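Local coordinates for protein toluene, o-xylene monooxygenase oxygenase subunit (Pseudomonas stutzeri, PDB 2INC) that forms part of the oxygenase component of a multicomponent monooxygenase acting on toluene and o-xylene, probably as a ferritin-like subunit that lacks the catalytic diiron centre, at residues Leu74-Tyr79 with Tyr150-Asp154; Asp154-Trp158 with Asp253-His257; Ser58-His62 with Asn274-Leu278; Trp65-Arg69 with Pro140-Ile144; Leu97-His102 with Gly239-Leu243. All blocks are in the same frame, centred on the assembly; numbering follows the deposited sequence.

Contact 1 of 5, residues Leu74-Tyr79 with Tyr150-Asp154; sequences LVYRTY and YETAD
Tyr150 and Tyr79 reach across from helices 142-172 and 76-99 and run past each other in opposite directions. Their rings are nearly parallel, with planes 22° apart, yet slid so far that they barely overlap, and the centroids stand 5.3 Å from each other. The two side chains come nearest at the root of one ring, Tyr150 CB to Tyr79 CD2, 3.7 Å. With its CG anti to the backbone N (chi1 177°), Tyr79 sends its ring across to helix 142-172, where the hydroxyl OH donates to Asp154 OD2 at 2.6 Å. It meets that oxygen on the anti side, 35° out of the carboxylate plane, while Ala153 CB packs 3.2 Å from Tyr79 OH. A phenylalanine here would probably leave Asp154 OD2 without its short bond from the hydroxyl. Tyr150 extends to the start of helix 76-99. Leu74 CB touches Tyr150 CD1 at 3.8 Å, and Tyr150 OH comes close to Tyr76 N without the angle for a hydrogen bond; that hydroxyl instead bonds to a polar side chain of another protein's chain. The helix start is secured locally by Val75 N, which donates to Thr78 OG1 at 3.1 Å. Thus the first turn of helix 76-99 packs on the flank of helix 142-172, a helix-helix contact of the ferritin-like bundle beside a subunit interface.

Contact 2 of 5, residues Asp154-Trp158 with Asp253-His257; sequences DHLRW and DAERH
Asp154 and Asp253 stack their carboxylates almost in parallel, with planes 8° apart, at the point where helices 142-172 and 241-268 run antiparallel. Asp154 OD2 and Asp253 OD2 lie 4.1 Å apart, and the donors around them probably offset the repulsion. Asp154 OD1 accepts from two side chains and a water. His257 NE2 comes in at 2.6 Å on the anti lone pair of Asp154 OD1, its ring nearly coplanar with the carboxylate; Arg256 NH1 approaches the same OD1 from above that plane at 3.0 Å; a water that also accepts from Arg256 NE donates to it. Arg256 NH1 further bridges to Asp253 OD1 within its own helix. Asp253 OD2 has two donors from the other helix. Arg157, its chain extended from CG to NE, brings NH2 to 2.7 Å from Asp253 OD2 on the syn side, tilted out of the carboxylate plane, whereas Trp158 NE1 meets the anti lone pair of that OD2 at 3.1 Å. An alanine at Asp253 would probably leave Arg157 NH2 and Trp158 NE1 without this shared acceptor. Packing is looser around the network, though still buried: Trp158 CH2 stands 4.1 Å from Ala254 CB, and the His155 and His257 rings meet only obliquely. Glu87 takes Arg157 NE, and Lys220 bonds to His257 ND1. With these charges buried and paired, the network is likely to keep both aspartates ionised and probably makes the helix pairing depend on matched charge.

Contact 3 of 5, residues Ser58-His62 with Asn274-Leu278; sequences SPLKH and NREVL
Asn274 ND2 gives the shortest polar bond here, reaching Lys61 O at 2.6 Å. The bond is nearly straight (N-H...O 166°) and lies in the carbonyl plane of Lys61 as well as close to the amide plane of Asn274. The other end of the same amide is used too: Asn274 OD1 accepts from Lys61 N at 3.1 Å, an almost linear bond whose donor is tilted somewhat from the carbonyl plane. One side-chain amide thus takes both the N-H and the C=O of a single residue in the 58-62 loop, which fixes the amide's rotation. Asn274 ND2 also bonds to Ala268 O, so the group ties the end of the preceding helix into the same junction. Apolar packing flanks the pair. Leu60 crosses the Asn274 side chain at about a right angle, laying its CD1 3.8 Å from Asn274 CG; the same methyl sits 3.8 Å from Leu278 CG, one helical turn further on. Leu60 has CG anti to the backbone N (chi1 -169°), which carries this branch in beside the helix. On the more exposed side, Val277 CG2 rests against Pro59 O at 3.7 Å and Pro59 CB at 4.0 Å. Trp281 and Trp208 pack on Leu60 from outside the two segments. The arrangement is that of a helix's first turn holding an irregular loop through a side-chain amide that mimics backbone pairing, at the edge of the helical bundle.

Contact 4 of 5, residues Trp65-Arg69 with Pro140-Ile144; sequences WNAFR and PASTI
Phe68 and Thr143 meet through their first torsions. At chi1 47°, Thr143 OG1 sits between its own backbone N and carbonyl carbon, pointing at the loop, while Phe68 (chi1 177°) lays its ring edge beside that oxygen and its CD2 against Ile144 CG1 at 3.6 Å. Thr143 OG1 donates to Phe68 O at 2.7 Å from above the carbonyl plane. Arg69 NH2 reaches Phe68 O from the opposite face at 2.9 Å, and also bonds to Asn66 O at 2.7 Å, here in the carbonyl plane on a lone pair. At the other end of the contact Pro140 CG lies over one face of Trp65, 3.7 Å from the centroid of its five-membered ring, a CH-pi contact. Between these ends Ala141 CB presses on Trp65 O at 3.3 Å. A water accepting from Ser142 N donates to Asn66 OD1, and another donates to Pro140 O and accepts weakly from Asn66 ND2. Ser142 OG turns instead to Ser25 and Leu28. Thr143's hydroxyl and water bridges thus supply the polar link between the helix start and residues 65-69, the second bond on Phe68 O being made by Arg69 within the loop, while ring and aliphatic packing supplies the rest.

Contact 5 of 5, residues Leu97-His102 with Gly239-Leu243; sequences LNDRGH and GDTLL
Aromatic and aliphatic packing centres on His102 and Leu242. Leu242 CB lies over one face of the His102 imidazole, 3.9 Å from its centroid in a CH-pi contact, while a water sits over the opposite face toward the rim. His102 carries CG anti to the backbone N (chi1 167°), and the ring is thereby directed at the start of helix 241-268. A purely aliphatic contact adds to this: Leu97 CD1 meets Leu242 CB at 3.8 Å, the two leucines sliding past each other in opposite directions. Leu97 also packs on Leu245 of the second subunit. Polar atoms gather at the imidazole edge. Asp240 OD1 is 3.1 Å from His102 CE1, and Thr241 N, near the ring plane, is 3.2 Å from His102 NE2. Asp240 is the N-cap, its OD1 accepting from Leu243 N at 3.0 Å, and its OD2 bonds to Trp110 NE1. The water over the ring donates to His102 O at 2.7 Å and, weakly, to Gly239 O. Thr241 OG1 is buried with no partner in the model. In the backbone, Gly101 closes helix 76-99 in a Schellman motif, with His102 N bonded to Leu97 O at 3.0 Å, and Gly239, with positive phi, does the same for helix 208-237. The chemistry is that of an imidazole set against a capped helix start, where the helix dipole and the Asp240 carboxylate would probably have opposing effects on its ionisation.

Overall arrangement
Contacts 1 and 2 form the middle of the set, with centres about 10 Å apart; they share Asp154 on helix 142-172 and touch where Leu74 packs on Arg256. Contact 4 joins the beginning of that helix to the loop preceding helix 76-99. Its centre is about 16 Å from that of contact 1. Contact 3 touches contact 4 through Leu60 and Trp65, and the chain loop it closes encloses the other four. Contact 5 lies at the far end of the molecule, about 47 Å from contact 3 between centres, yet uses helices 76-99 and 241-268, which also serve contacts 1 and 2 respectively. Long helices thus link both ends of this ferritin-like bundle through a charged, buried middle.

Contact 1 of 5, residues Leu74-Tyr79 with Tyr150-Asp154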
# COMPACT_ATOMS: atom_id res chain seq x y z
N LEU B 74 13.36 -16.70 -0.39
CA LEU B 74 12.12 -16.23 -0.98
C LEU B 74 10.99 -16.43 -0.00
O LEU B 74 10.92 -17.44 0.70
CB LEU B 74 11.78 -17.07 -2.22
CG LEU B 74 12.48 -16.70 -3.51
CD1 LEU B 74 11.95 -17.72 -4.59
CD2 LEU B 74 12.08 -15.28 -3.86
N VAL B 75 10.11 -15.45 0.01
CA VAL B 75 8.83 -15.59 0.66
C VAL B 75 7.84 -15.16 -0.39
O VAL B 75 8.21 -14.62 -1.42
CB VAL B 75 8.65 -14.73 1.93
CG1 VAL B 75 9.72 -15.13 3.00
CG2 VAL B 75 8.69 -13.21 1.64
N TYR B 76 6.58 -15.41 -0.11
CA TYR B 76 5.54 -15.11 -1.08
C TYR B 76 5.61 -13.65 -1.53
O TYR B 76 5.52 -13.36 -2.73
CB TYR B 76 4.23 -15.35 -0.42
CG TYR B 76 3.02 -15.07 -1.30
CD1 TYR B 76 2.44 -13.79 -1.32
CD2 TYR B 76 2.47 -16.10 -2.05
CE1 TYR B 76 1.32 -13.53 -2.15
CE2 TYR B 76 1.32 -15.89 -2.82
CZ TYR B 76 0.75 -14.61 -2.86
OH TYR B 76 -0.39 -14.49 -3.65
N ARG B 77 5.82 -12.73 -0.59
CA ARG B 77 5.81 -11.32 -0.92
C ARG B 77 6.94 -10.98 -1.89
O ARG B 77 6.74 -10.21 -2.84
CB ARG B 77 5.90 -10.48 0.35
CG ARG B 77 5.79 -9.00 0.12
CD ARG B 77 6.04 -8.29 1.47
NE ARG B 77 7.43 -8.44 1.91
CZ ARG B 77 8.46 -7.73 1.43
NH1 ARG B 77 8.27 -6.77 0.50
NH2 ARG B 77 9.69 -7.93 1.91
N THR B 78 8.12 -11.56 -1.64
CA THR B 78 9.30 -11.20 -2.44
C THR B 78 9.30 -12.01 -3.77
O THR B 78 9.75 -11.51 -4.80
CB THR B 78 10.58 -11.32 -1.65
OG1 THR B 78 10.67 -12.63 -1.10
CG2 THR B 78 10.62 -10.31 -0.50
N TYR B 79 8.68 -13.18 -3.78
CA TYR B 79 8.47 -13.95 -5.02
C TYR B 79 7.64 -13.13 -5.97
O TYR B 79 7.98 -12.99 -7.15
CB TYR B 79 7.74 -15.28 -4.74
CG TYR B 79 7.45 -16.06 -6.03
CD1 TYR B 79 6.23 -15.89 -6.72
CD2 TYR B 79 8.40 -16.92 -6.58
CE1 TYR B 79 5.96 -16.61 -7.92
CE2 TYR B 79 8.16 -17.60 -7.77
CZ TYR B 79 6.96 -17.44 -8.44
OH TYR B 79 6.76 -18.14 -9.64
N TYR B 150 7.59 -22.34 -4.80
CA TYR B 150 7.91 -21.26 -5.75
C TYR B 150 8.44 -21.85 -7.07
O TYR B 150 8.20 -21.30 -8.13
CB TYR B 150 8.89 -20.24 -5.11
CG TYR B 150 8.31 -19.71 -3.80
CD1 TYR B 150 9.10 -19.66 -2.65
CD2 TYR B 150 6.96 -19.33 -3.71
CE1 TYR B 150 8.56 -19.21 -1.43
CE2 TYR B 150 6.39 -18.91 -2.44
CZ TYR B 150 7.24 -18.84 -1.33
OH TYR B 150 6.72 -18.44 -0.07
N GLU B 151 9.04 -23.02 -7.01
CA GLU B 151 9.53 -23.67 -8.23
C GLU B 151 8.33 -24.17 -9.03
O GLU B 151 8.30 -24.11 -10.25
CB GLU B 151 10.48 -24.81 -7.83
CG GLU B 151 10.83 -25.78 -9.00
CD GLU B 151 11.79 -26.90 -8.54
OE1 GLU B 151 12.67 -26.62 -7.71
OE2 GLU B 151 11.66 -28.03 -9.08
N THR B 152 7.34 -24.67 -8.34
CA THR B 152 6.10 -25.12 -9.03
C THR B 152 5.47 -23.95 -9.79
O THR B 152 5.02 -24.11 -10.95
CB THR B 152 5.11 -25.74 -8.04
OG1 THR B 152 5.76 -26.88 -7.43
CG2 THR B 152 3.89 -26.27 -8.76
N ALA B 153 5.37 -22.81 -9.09
CA ALA B 153 4.82 -21.59 -9.70
C ALA B 153 5.64 -21.23 -10.93
O ALA B 153 5.09 -20.81 -11.94
CB ALA B 153 4.81 -20.47 -8.68
N ASP B 154 6.97 -21.29 -10.82
CA ASP B 154 7.82 -21.06 -12.03
C ASP B 154 7.54 -22.03 -13.15
O ASP B 154 7.54 -21.63 -14.32
CB ASP B 154 9.29 -21.16 -11.68
CG ASP B 154 9.74 -20.07 -10.72
OD1 ASP B 154 10.80 -20.28 -10.07
OD2 ASP B 154 9.05 -19.01 -10.57

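Contact 2 of 5, residues Asp154-Trp158 with Asp253-His257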
# COMPACT_ATOMS: atom_id res chain seq x y z
N ASP B 154 6.97 -21.29 -10.82
CA ASP B 154 7.82 -21.06 -12.03
C ASP B 154 7.54 -22.03 -13.15
O ASP B 154 7.54 -21.63 -14.32
CB ASP B 154 9.29 -21.16 -11.68
CG ASP B 154 9.74 -20.07 -10.72
OD1 ASP B 154 10.80 -20.28 -10.07
OD2 ASP B 154 9.05 -19.01 -10.57
N HIS B 155 7.34 -23.31 -12.87
CA HIS B 155 7.11 -24.23 -13.97
C HIS B 155 5.76 -23.90 -14.60
O HIS B 155 5.59 -24.02 -15.81
CB HIS B 155 7.05 -25.71 -13.50
CG HIS B 155 8.36 -26.27 -12.97
ND1 HIS B 155 9.60 -26.00 -13.52
CD2 HIS B 155 8.60 -27.11 -11.94
CE1 HIS B 155 10.54 -26.64 -12.85
NE2 HIS B 155 9.96 -27.34 -11.89
N LEU B 156 4.81 -23.44 -13.79
CA LEU B 156 3.50 -22.99 -14.35
C LEU B 156 3.68 -21.74 -15.24
O LEU B 156 3.06 -21.59 -16.29
CB LEU B 156 2.53 -22.67 -13.22
CG LEU B 156 1.14 -22.07 -13.62
CD1 LEU B 156 0.50 -22.90 -14.75
CD2 LEU B 156 0.15 -21.89 -12.46
N ARG B 157 4.58 -20.87 -14.81
CA ARG B 157 4.92 -19.68 -15.58
C ARG B 157 5.47 -20.12 -16.94
O ARG B 157 5.08 -19.56 -17.97
CB ARG B 157 6.01 -18.94 -14.81
CG ARG B 157 6.40 -17.62 -15.47
CD ARG B 157 7.68 -17.14 -14.91
NE ARG B 157 8.06 -15.86 -15.55
CZ ARG B 157 9.32 -15.43 -15.75
NH1 ARG B 157 9.52 -14.26 -16.37
NH2 ARG B 157 10.37 -16.13 -15.35
N TRP B 158 6.35 -21.13 -16.98
CA TRP B 158 6.92 -21.53 -18.28
C TRP B 158 5.85 -22.14 -19.18
O TRP B 158 5.76 -21.84 -20.39
CB TRP B 158 8.06 -22.54 -18.12
CG TRP B 158 9.17 -22.17 -17.29
CD1 TRP B 158 9.44 -20.94 -16.76
CD2 TRP B 158 10.24 -23.03 -16.91
NE1 TRP B 158 10.63 -21.00 -16.04
CE2 TRP B 158 11.11 -22.28 -16.09
CE3 TRP B 158 10.53 -24.40 -17.11
CZ2 TRP B 158 12.26 -22.81 -15.53
CZ3 TRP B 158 11.68 -24.94 -16.53
CH2 TRP B 158 12.53 -24.14 -15.75
N ASP B 253 14.95 -18.51 -13.76
CA ASP B 253 14.20 -19.33 -12.79
C ASP B 253 14.96 -20.64 -12.55
O ASP B 253 15.20 -21.07 -11.40
CB ASP B 253 12.78 -19.68 -13.31
CG ASP B 253 11.89 -18.46 -13.44
OD1 ASP B 253 12.16 -17.41 -12.83
OD2 ASP B 253 10.87 -18.55 -14.16
N ALA B 254 15.40 -21.26 -13.65
CA ALA B 254 16.09 -22.55 -13.51
C ALA B 254 17.35 -22.41 -12.65
O ALA B 254 17.65 -23.28 -11.84
CB ALA B 254 16.45 -23.09 -14.89
N GLU B 255 18.10 -21.32 -12.85
CA GLU B 255 19.28 -21.07 -12.01
C GLU B 255 18.91 -20.95 -10.53
O GLU B 255 19.62 -21.47 -9.70
CB GLU B 255 19.99 -19.81 -12.49
CG GLU B 255 20.80 -20.02 -13.79
CD GLU B 255 20.89 -18.69 -14.65
OE1 GLU B 255 20.81 -17.55 -14.09
OE2 GLU B 255 21.05 -18.79 -15.89
N ARG B 256 17.79 -20.30 -10.22
CA ARG B 256 17.27 -20.26 -8.85
C ARG B 256 16.97 -21.64 -8.24
O ARG B 256 17.35 -21.94 -7.10
CB ARG B 256 16.02 -19.37 -8.77
CG ARG B 256 15.59 -19.10 -7.34
CD ARG B 256 14.60 -17.95 -7.24
NE ARG B 256 13.42 -18.14 -8.12
CZ ARG B 256 13.27 -17.45 -9.24
NH1 ARG B 256 12.22 -17.62 -10.04
NH2 ARG B 256 14.20 -16.59 -9.58
N HIS B 257 16.26 -22.49 -9.00
CA HIS B 257 16.00 -23.83 -8.56
C HIS B 257 17.30 -24.60 -8.28
O HIS B 257 17.37 -25.34 -7.31
CB HIS B 257 15.18 -24.59 -9.60
CG HIS B 257 13.95 -23.85 -10.04
ND1 HIS B 257 13.33 -24.08 -11.25
CD2 HIS B 257 13.27 -22.83 -9.45
CE1 HIS B 257 12.27 -23.28 -11.37
NE2 HIS B 257 12.22 -22.50 -10.30
O HOH W 1 11.56 -19.93 -7.43

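Contact 3 of 5, residues Ser58-His62 with Asn274-Leu278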
# COMPACT_ATOMS: atom_id res chain seq x y z
N SER B 58 12.68 -42.39 4.27
CA SER B 58 13.58 -42.13 3.16
C SER B 58 15.00 -42.42 3.64
O SER B 58 15.35 -42.06 4.77
CB SER B 58 13.49 -40.68 2.70
OG SER B 58 14.38 -40.44 1.62
N PRO B 59 15.82 -43.08 2.79
CA PRO B 59 17.25 -43.23 3.13
C PRO B 59 18.05 -41.95 3.19
O PRO B 59 19.18 -41.95 3.72
CB PRO B 59 17.79 -44.13 2.01
CG PRO B 59 16.78 -44.03 0.91
CD PRO B 59 15.46 -43.75 1.54
N LEU B 60 17.53 -40.86 2.62
CA LEU B 60 18.17 -39.54 2.78
C LEU B 60 17.84 -38.96 4.16
O LEU B 60 16.71 -38.55 4.41
CB LEU B 60 17.70 -38.59 1.67
CG LEU B 60 18.47 -37.28 1.56
CD1 LEU B 60 19.89 -37.55 1.01
CD2 LEU B 60 17.72 -36.31 0.60
N LYS B 61 18.84 -38.88 5.03
CA LYS B 61 18.56 -38.66 6.45
C LYS B 61 19.19 -37.40 7.00
O LYS B 61 20.25 -37.02 6.56
CB LYS B 61 18.99 -39.87 7.28
CG LYS B 61 18.05 -41.05 7.13
CD LYS B 61 18.67 -42.26 7.76
CE LYS B 61 18.12 -43.51 7.14
NZ LYS B 61 18.77 -44.69 7.77
N HIS B 62 18.51 -36.75 7.94
CA HIS B 62 19.08 -35.64 8.70
C HIS B 62 18.33 -35.54 10.02
O HIS B 62 17.15 -35.87 10.07
CB HIS B 62 18.96 -34.34 7.92
CG HIS B 62 19.93 -33.29 8.35
ND1 HIS B 62 19.77 -32.56 9.50
CD2 HIS B 62 21.06 -32.84 7.78
CE1 HIS B 62 20.76 -31.69 9.62
NE2 HIS B 62 21.56 -31.84 8.59
N ASN B 274 24.89 -39.98 3.22
CA ASN B 274 23.99 -39.26 2.29
C ASN B 274 24.53 -39.06 0.87
O ASN B 274 23.77 -39.17 -0.09
CB ASN B 274 23.50 -37.93 2.88
CG ASN B 274 22.32 -38.12 3.86
OD1 ASN B 274 21.72 -39.17 3.93
ND2 ASN B 274 22.02 -37.10 4.61
N ARG B 275 25.82 -38.76 0.73
CA ARG B 275 26.43 -38.66 -0.60
C ARG B 275 26.21 -39.96 -1.38
O ARG B 275 25.79 -39.94 -2.53
CB ARG B 275 27.91 -38.31 -0.51
CG ARG B 275 28.60 -38.07 -1.85
CD ARG B 275 30.15 -38.00 -1.70
NE ARG B 275 30.51 -37.14 -0.56
CZ ARG B 275 30.88 -35.86 -0.65
NH1 ARG B 275 30.99 -35.27 -1.85
NH2 ARG B 275 31.15 -35.18 0.48
N GLU B 276 26.45 -41.09 -0.74
CA GLU B 276 26.31 -42.37 -1.42
C GLU B 276 24.84 -42.60 -1.79
O GLU B 276 24.52 -43.19 -2.82
CB GLU B 276 26.87 -43.53 -0.57
CG GLU B 276 28.40 -43.41 -0.16
CD GLU B 276 28.74 -42.22 0.81
OE1 GLU B 276 28.07 -42.01 1.85
OE2 GLU B 276 29.73 -41.49 0.50
N VAL B 277 23.93 -42.15 -0.92
CA VAL B 277 22.50 -42.35 -1.16
C VAL B 277 22.13 -41.51 -2.42
O VAL B 277 21.45 -42.00 -3.32
CB VAL B 277 21.64 -41.94 0.07
CG1 VAL B 277 20.19 -41.63 -0.38
CG2 VAL B 277 21.59 -43.06 1.11
N LEU B 278 22.64 -40.27 -2.46
CA LEU B 278 22.36 -39.37 -3.58
C LEU B 278 23.04 -39.84 -4.86
O LEU B 278 22.43 -39.81 -5.95
CB LEU B 278 22.78 -37.95 -3.24
CG LEU B 278 21.89 -37.24 -2.21
CD1 LEU B 278 22.61 -36.06 -1.69
CD2 LEU B 278 20.50 -36.80 -2.74

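Contact 4 of 5, residues Trp65-Arg69 with Pro140-Ile144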
# COMPACT_ATOMS: atom_id res chain seq x y z
N TRP B 65 15.86 -31.41 9.60
CA TRP B 65 15.63 -30.86 8.27
C TRP B 65 15.06 -29.45 8.35
O TRP B 65 15.16 -28.68 7.39
CB TRP B 65 14.65 -31.72 7.49
CG TRP B 65 15.25 -33.01 6.93
CD1 TRP B 65 14.86 -34.28 7.21
CD2 TRP B 65 16.32 -33.11 5.98
NE1 TRP B 65 15.62 -35.19 6.50
CE2 TRP B 65 16.51 -34.50 5.72
CE3 TRP B 65 17.13 -32.17 5.31
CZ2 TRP B 65 17.48 -34.97 4.85
CZ3 TRP B 65 18.11 -32.65 4.43
CH2 TRP B 65 18.27 -34.05 4.22
N ASN B 66 14.45 -29.12 9.48
CA ASN B 66 14.01 -27.72 9.70
C ASN B 66 15.09 -26.64 9.70
O ASN B 66 14.74 -25.47 9.53
CB ASN B 66 13.12 -27.54 10.93
CG ASN B 66 11.63 -27.97 10.68
OD1 ASN B 66 10.95 -27.53 9.73
ND2 ASN B 66 11.13 -28.78 11.57
N ALA B 67 16.36 -27.02 9.90
CA ALA B 67 17.48 -26.10 9.76
C ALA B 67 17.72 -25.61 8.32
O ALA B 67 18.45 -24.65 8.12
CB ALA B 67 18.77 -26.69 10.33
N PHE B 68 17.12 -26.24 7.33
CA PHE B 68 17.35 -25.83 5.96
C PHE B 68 16.88 -24.41 5.71
O PHE B 68 15.81 -24.00 6.17
CB PHE B 68 16.61 -26.77 4.97
CG PHE B 68 16.76 -26.35 3.52
CD1 PHE B 68 17.99 -26.51 2.87
CD2 PHE B 68 15.70 -25.74 2.83
CE1 PHE B 68 18.16 -26.07 1.53
CE2 PHE B 68 15.86 -25.33 1.49
CZ PHE B 68 17.06 -25.49 0.84
N ARG B 69 17.68 -23.66 4.94
CA ARG B 69 17.38 -22.28 4.59
C ARG B 69 17.58 -22.11 3.08
O ARG B 69 18.65 -22.42 2.56
CB ARG B 69 18.29 -21.31 5.38
CG ARG B 69 18.20 -21.43 6.91
CD ARG B 69 16.87 -20.83 7.38
NE ARG B 69 16.67 -20.90 8.85
CZ ARG B 69 16.07 -21.90 9.50
NH1 ARG B 69 15.92 -21.85 10.82
NH2 ARG B 69 15.60 -22.96 8.86
N PRO B 140 10.21 -33.06 4.18
CA PRO B 140 10.10 -33.03 5.65
C PRO B 140 10.28 -31.71 6.44
O PRO B 140 10.33 -31.78 7.67
CB PRO B 140 11.21 -34.00 6.07
CG PRO B 140 12.28 -33.78 5.02
CD PRO B 140 11.57 -33.47 3.74
N ALA B 141 10.40 -30.55 5.80
CA ALA B 141 10.59 -29.27 6.47
C ALA B 141 9.88 -28.23 5.62
O ALA B 141 10.00 -28.25 4.37
CB ALA B 141 12.01 -28.93 6.53
N SER B 142 9.23 -27.27 6.28
CA SER B 142 8.54 -26.17 5.58
C SER B 142 9.46 -25.31 4.71
O SER B 142 9.03 -24.79 3.66
CB SER B 142 7.73 -25.34 6.58
OG SER B 142 8.58 -24.79 7.58
N THR B 143 10.71 -25.17 5.07
CA THR B 143 11.62 -24.37 4.25
C THR B 143 12.02 -25.14 2.97
O THR B 143 12.25 -24.51 1.94
CB THR B 143 12.91 -23.96 4.97
OG1 THR B 143 13.44 -25.13 5.62
CG2 THR B 143 12.64 -22.85 6.00
N ILE B 144 12.03 -26.47 3.02
CA ILE B 144 12.26 -27.27 1.80
C ILE B 144 10.97 -27.20 0.96
O ILE B 144 11.03 -26.89 -0.23
CB ILE B 144 12.55 -28.73 2.13
CG1 ILE B 144 13.85 -28.85 2.92
CG2 ILE B 144 12.72 -29.57 0.84
CD1 ILE B 144 14.01 -30.30 3.49
O HOH W 2 8.63 -27.88 8.92
O HOH W 3 11.95 -25.09 8.59
O HOH W 4 8.90 -30.58 9.70

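Contact 5 of 5, residues Leu97-His102 with Gly239-Leu243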
# COMPACT_ATOMS: atom_id res chain seq x y z
N LEU B 97 7.45 -7.22 -29.71
CA LEU B 97 7.92 -8.00 -30.85
C LEU B 97 6.73 -8.31 -31.78
O LEU B 97 6.89 -8.33 -33.00
CB LEU B 97 8.73 -9.24 -30.40
CG LEU B 97 10.17 -8.87 -29.97
CD1 LEU B 97 10.90 -10.07 -29.35
CD2 LEU B 97 10.97 -8.37 -31.15
N ASN B 98 5.53 -8.48 -31.22
CA ASN B 98 4.34 -8.64 -32.03
C ASN B 98 4.13 -7.35 -32.84
O ASN B 98 3.75 -7.38 -34.03
CB ASN B 98 3.15 -8.86 -31.13
CG ASN B 98 1.88 -8.81 -31.87
OD1 ASN B 98 1.41 -9.80 -32.43
ND2 ASN B 98 1.31 -7.66 -31.91
N ASP B 99 4.42 -6.23 -32.19
CA ASP B 99 4.21 -4.92 -32.83
C ASP B 99 4.75 -4.55 -34.22
O ASP B 99 3.95 -4.43 -35.13
CB ASP B 99 4.50 -3.75 -31.87
CG ASP B 99 3.29 -3.34 -31.03
OD1 ASP B 99 3.56 -2.67 -30.01
OD2 ASP B 99 2.09 -3.64 -31.33
N ARG B 100 6.02 -4.36 -34.51
CA ARG B 100 7.08 -5.27 -34.91
C ARG B 100 6.89 -6.36 -35.96
O ARG B 100 7.63 -6.37 -36.93
CB ARG B 100 8.07 -5.62 -33.87
CG ARG B 100 9.36 -5.87 -34.55
CD ARG B 100 10.44 -5.11 -33.88
NE ARG B 100 11.59 -5.97 -33.78
CZ ARG B 100 12.77 -5.57 -33.33
NH1 ARG B 100 13.77 -6.44 -33.25
NH2 ARG B 100 12.94 -4.30 -32.97
N GLY B 101 5.96 -7.28 -35.77
CA GLY B 101 5.78 -8.36 -36.74
C GLY B 101 6.90 -9.41 -36.78
O GLY B 101 7.15 -10.00 -37.83
N HIS B 102 7.55 -9.66 -35.63
CA HIS B 102 8.61 -10.67 -35.48
C HIS B 102 8.27 -12.08 -36.05
O HIS B 102 9.10 -12.73 -36.69
CB HIS B 102 8.94 -10.77 -33.98
CG HIS B 102 9.77 -11.96 -33.61
ND1 HIS B 102 9.23 -13.22 -33.43
CD2 HIS B 102 11.10 -12.07 -33.38
CE1 HIS B 102 10.21 -14.07 -33.14
NE2 HIS B 102 11.34 -13.39 -33.07
N GLY B 239 17.26 -16.54 -36.19
CA GLY B 239 16.47 -15.32 -36.38
C GLY B 239 15.34 -15.12 -35.39
O GLY B 239 14.69 -14.05 -35.39
N ASP B 240 15.11 -16.12 -34.51
CA ASP B 240 13.98 -16.06 -33.58
C ASP B 240 14.45 -15.32 -32.34
O ASP B 240 14.87 -15.94 -31.36
CB ASP B 240 13.49 -17.46 -33.20
CG ASP B 240 12.11 -17.44 -32.54
OD1 ASP B 240 11.73 -16.43 -31.90
OD2 ASP B 240 11.36 -18.43 -32.68
N THR B 241 14.41 -13.99 -32.37
CA THR B 241 14.97 -13.32 -31.21
C THR B 241 14.05 -13.49 -30.00
O THR B 241 14.56 -13.57 -28.89
CB THR B 241 15.49 -11.84 -31.47
OG1 THR B 241 14.83 -10.90 -30.60
CG2 THR B 241 15.40 -11.45 -32.93
N LEU B 242 12.74 -13.59 -30.20
CA LEU B 242 11.82 -13.73 -29.08
C LEU B 242 12.21 -14.99 -28.28
O LEU B 242 12.53 -14.92 -27.08
CB LEU B 242 10.34 -13.78 -29.57
CG LEU B 242 9.20 -13.49 -28.59
CD1 LEU B 242 7.98 -13.13 -29.36
CD2 LEU B 242 8.92 -14.75 -27.86
N LEU B 243 12.26 -16.14 -28.95
CA LEU B 243 12.51 -17.39 -28.19
C LEU B 243 13.91 -17.35 -27.56
O LEU B 243 14.13 -17.81 -26.43
CB LEU B 243 12.32 -18.61 -29.10
CG LEU B 243 12.50 -19.97 -28.38
CD1 LEU B 243 11.73 -20.08 -27.07
CD2 LEU B 243 12.16 -21.06 -29.33
O HOH W 5 11.79 -12.59 -36.54